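Local structure of glucosamine--fructose-6-phosphate aminotransferase [isomerizing] (3TBF) at residues Ser221-Phe224 / Ser225-His229; His350-Ile354 / Lys355-Val359. The protein probably converts fructose 6-phosphate to glucosamine 6-phosphate with nitrogen from glutamine, this C-terminal part being the sugar-phosphate isomerase portion. All coordinates share one frame; numbering follows the deposited sequence. Where two conformers were deposited one is given.

Interaction 1: residues Ser221-Phe224 / Ser225-His229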
# COMPACT_ATOMS: atom_id res chain seq x y z
N SER A 221 -17.63 13.60 17.40
CA SER A 221 -16.23 13.94 17.50
C SER A 221 -15.71 14.17 18.94
O SER A 221 -14.48 14.08 19.15
CB SER A 221 -15.96 15.16 16.63
OG SER A 221 -16.39 16.34 17.27
N GLU A 222 -16.59 14.46 19.90
CA GLU A 222 -16.16 14.62 21.31
C GLU A 222 -15.49 13.33 21.82
O GLU A 222 -14.53 13.38 22.58
CB GLU A 222 -17.33 14.97 22.22
CG GLU A 222 -17.86 16.42 22.04
CD GLU A 222 -19.41 16.60 22.28
OE1 GLU A 222 -20.14 15.61 22.59
OE2 GLU A 222 -19.92 17.75 22.14
N TYR A 223 -15.99 12.18 21.36
CA TYR A 223 -15.39 10.89 21.64
C TYR A 223 -13.86 10.85 21.37
O TYR A 223 -13.17 10.07 22.00
CB TYR A 223 -16.13 9.77 20.87
CG TYR A 223 -15.59 8.40 21.14
CD1 TYR A 223 -15.89 7.72 22.33
CD2 TYR A 223 -14.74 7.77 20.23
CE1 TYR A 223 -15.37 6.45 22.59
CE2 TYR A 223 -14.21 6.49 20.49
CZ TYR A 223 -14.52 5.86 21.67
OH TYR A 223 -13.98 4.62 21.92
N PHE A 224 -13.34 11.70 20.49
CA PHE A 224 -11.95 11.58 20.06
C PHE A 224 -11.01 12.47 20.87
O PHE A 224 -9.79 12.44 20.65
CB PHE A 224 -11.77 11.86 18.57
CG PHE A 224 -12.32 10.79 17.65
CD1 PHE A 224 -13.67 10.65 17.45
CD2 PHE A 224 -11.46 9.95 16.93
CE1 PHE A 224 -14.19 9.70 16.60
CE2 PHE A 224 -11.95 8.98 16.07
CZ PHE A 224 -13.33 8.85 15.90
N SER A 225 -11.55 13.23 21.83
CA SER A 225 -10.71 14.25 22.49
C SER A 225 -9.51 13.69 23.25
O SER A 225 -8.47 14.32 23.29
CB SER A 225 -11.54 15.12 23.44
OG SER A 225 -12.22 14.30 24.37
N ASP A 226 -9.68 12.51 23.85
CA ASP A 226 -8.60 11.86 24.58
C ASP A 226 -7.93 10.69 23.84
O ASP A 226 -7.15 9.95 24.45
CB ASP A 226 -9.08 11.38 25.96
CG ASP A 226 -10.11 10.27 25.87
OD1 ASP A 226 -10.60 9.95 24.76
OD2 ASP A 226 -10.44 9.70 26.94
N LYS A 227 -8.21 10.55 22.54
CA LYS A 227 -7.76 9.41 21.77
C LYS A 227 -6.52 9.73 20.98
O LYS A 227 -6.42 10.83 20.40
CB LYS A 227 -8.87 8.95 20.82
CG LYS A 227 -10.13 8.50 21.52
CD LYS A 227 -9.87 7.42 22.60
CE LYS A 227 -11.16 6.84 23.17
NZ LYS A 227 -11.94 7.88 23.84
N GLU A 228 -5.58 8.76 20.95
CA GLU A 228 -4.34 8.94 20.18
C GLU A 228 -4.20 7.95 19.01
O GLU A 228 -3.25 8.02 18.25
CB GLU A 228 -3.12 8.89 21.09
CG GLU A 228 -3.15 9.88 22.27
CD GLU A 228 -2.88 11.35 21.89
OE1 GLU A 228 -2.27 11.62 20.81
OE2 GLU A 228 -3.28 12.23 22.69
N HIS A 229 -5.17 7.06 18.86
CA HIS A 229 -5.19 6.15 17.74
C HIS A 229 -6.58 6.12 17.18
O HIS A 229 -7.56 6.40 17.88
CB HIS A 229 -4.84 4.69 18.16
CG HIS A 229 -3.64 4.55 19.07
ND1 HIS A 229 -2.37 4.25 18.61
CD2 HIS A 229 -3.54 4.62 20.42
CE1 HIS A 229 -1.54 4.18 19.63
NE2 HIS A 229 -2.23 4.37 20.74

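Interaction 2: residues His350-Ile354 / Lys355-Val359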
# COMPACT_ATOMS: atom_id res chain seq x y z
N HIS A 350 -14.00 18.33 12.56
CA HIS A 350 -14.43 18.49 13.94
C HIS A 350 -13.47 17.95 15.01
O HIS A 350 -13.37 18.54 16.08
CB HIS A 350 -15.78 17.88 14.13
CG HIS A 350 -16.85 18.62 13.42
ND1 HIS A 350 -17.18 19.93 13.73
CD2 HIS A 350 -17.66 18.27 12.40
CE1 HIS A 350 -18.17 20.33 12.95
NE2 HIS A 350 -18.48 19.33 12.14
N VAL A 351 -12.76 16.85 14.73
CA VAL A 351 -11.86 16.30 15.71
C VAL A 351 -10.68 17.25 15.85
O VAL A 351 -10.16 17.43 16.94
CB VAL A 351 -11.45 14.91 15.33
CG1 VAL A 351 -10.26 14.40 16.17
CG2 VAL A 351 -12.67 14.03 15.44
N ALA A 352 -10.33 17.91 14.75
CA ALA A 352 -9.27 18.92 14.78
C ALA A 352 -9.66 20.07 15.67
O ALA A 352 -8.84 20.55 16.45
CB ALA A 352 -8.96 19.43 13.39
N ILE A 353 -10.90 20.51 15.57
CA ILE A 353 -11.36 21.59 16.45
C ILE A 353 -11.32 21.17 17.93
O ILE A 353 -10.76 21.87 18.77
CB ILE A 353 -12.75 22.07 16.11
CG1 ILE A 353 -12.78 22.60 14.67
CG2 ILE A 353 -13.20 23.17 17.09
CD1 ILE A 353 -11.88 23.72 14.43
N ILE A 354 -11.89 20.01 18.23
CA ILE A 354 -11.77 19.41 19.57
C ILE A 354 -10.33 19.37 20.10
O ILE A 354 -10.09 19.70 21.22
CB ILE A 354 -12.29 17.97 19.60
CG1 ILE A 354 -13.82 17.92 19.44
CG2 ILE A 354 -11.89 17.29 20.88
CD1 ILE A 354 -14.58 18.29 20.67
N LYS A 355 -9.38 18.99 19.27
CA LYS A 355 -7.98 18.95 19.70
C LYS A 355 -7.33 20.34 19.67
O LYS A 355 -6.23 20.50 20.14
CB LYS A 355 -7.15 18.02 18.81
CG LYS A 355 -7.57 16.52 18.83
CD LYS A 355 -6.70 15.72 19.75
CE LYS A 355 -7.09 14.26 19.80
NZ LYS A 355 -6.42 13.54 20.92
N GLY A 356 -8.01 21.33 19.08
CA GLY A 356 -7.45 22.69 19.03
C GLY A 356 -6.34 22.87 18.02
O GLY A 356 -5.54 23.79 18.13
N THR A 357 -6.30 21.98 17.03
CA THR A 357 -5.25 22.04 16.00
C THR A 357 -5.72 22.88 14.84
O THR A 357 -6.88 23.29 14.78
CB THR A 357 -4.74 20.64 15.53
OG1 THR A 357 -5.84 19.72 15.39
CG2 THR A 357 -3.70 20.07 16.52
N ASP A 358 -4.79 23.20 13.95
CA ASP A 358 -5.03 24.22 12.91
C ASP A 358 -5.75 23.52 11.79
O ASP A 358 -5.38 22.40 11.39
CB ASP A 358 -3.70 24.80 12.36
CG ASP A 358 -3.11 25.89 13.26
OD1 ASP A 358 -3.89 26.61 13.94
OD2 ASP A 358 -1.86 26.03 13.27
N VAL A 359 -6.80 24.13 11.27
CA VAL A 359 -7.41 23.51 10.11
C VAL A 359 -7.00 24.25 8.85
O VAL A 359 -6.93 23.67 7.80
CB VAL A 359 -8.92 23.31 10.27
CG1 VAL A 359 -9.14 22.20 11.27
CG2 VAL A 359 -9.60 24.61 10.68

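Interaction 1: residues Ser221-Phe224 / Ser225-His229
The Y223 ring carries the ammonium group of K227 over one face: NZ sits 4.0 Å from the ring centroid and 16° off the normal, displaced toward the rim, a cation-pi contact. K227 CE lies over the hydroxyl end, its nearest ring atom being CZ at 3.8 Å, and adds an off-centre CH-pi contact. A bend at chi2 (-53°) and another at chi4 fold the lysine back over Y223 in the 3-10 segment 222-224. With chi1 at -178°, Y223 CG is anti to the backbone N, which turns a ring whose CB points away from 225-229, bringing CZ and OH near K227. The ring also has a cation-pi partner outside the turn, K305.

K227 NZ has two further partners. It donates to Y223 O at 3.1 Å, almost in line with the C=O bond, and it forms a salt bridge with D226 OD1 at 2.6 Å, on that oxygen's syn lone pair. The backbone closes a type I beta turn from F224 to K227, with K227 N bonded to F224 O at 3.1 Å. Two residues earlier, E222 O takes two bonds from a single residue, S225 N and S225 OG, each 3.1 Å long; this ties off the short 3-10 segment.

Carbonyl, carboxylate and aromatic face thus share one ammonium group, which should favour its charged form and limit its rotation where helix 214-221 gives way to strand 229-234.

Interaction 2: residues His350-Ile354 / Lys355-Val359
A352 and V359 make the main apolar contact, with A352 CB only 3.5 Å from V359 CG1, tighter than usual for two carbons. I353 CD1 reaches the same methyl more loosely. V359 therefore folds back against the last turn of helix 335-355 after the chain has left it, its side chain directed at the helix. The aliphatic part of K355 meets that turn as well, with CG 4.3 Å from V351 CG1.

Backbone hydrogen bonds finish the helix. K355 N makes a regular i to i-4 bond with V351 O (2.9 Å). Beyond it the pattern changes: T357 N reaches back five residues to A352 O at 3.0 Å, and G356 N bonds to I353 O at 2.8 Å, well above the carbonyl plane and with an N-H...O angle of 138°. The positive phi of G356 (75°), a value that favours glycine, goes with the turn of the chain out of the helix.

Among the polar side chains, T357 OG1 stands between its own backbone N and carbonyl carbon (chi1 41°), which keeps it beside the A352 backbone, 3.3 Å from A352 O; its hydrogen-bond partner is I252 O on helix 238-253. The K355 ammonium reaches the turn at S225 and K227.

Glycine at positive phi, with bonds reaching back into the final turn, is the Schellman motif, here the C-terminal cap of the last helix of the second SIS domain.

How the interactions relate
The centres of the two interactions are 11 Å apart, on the same side of the chain's centre, though 120 residues of chain lie between them. Interaction 1 comes first, joining helix 214-221 to strand 229-234 of the second parallel sheet; interaction 2 follows at the end of helix 335-355. They meet directly: K355 NZ lies 2.8 Å from K227 O and 3.2 Å from S225 O, probable hydrogen bonds, and I354 CG2 packs on S225 CB. The pair illustrates how a helix end can meet a turn distant in sequence: in the second SIS domain, that lysine and those carbonyls join helix 335-355 to the loop leading into strand 229-234, close to where H229 meets the second subunit.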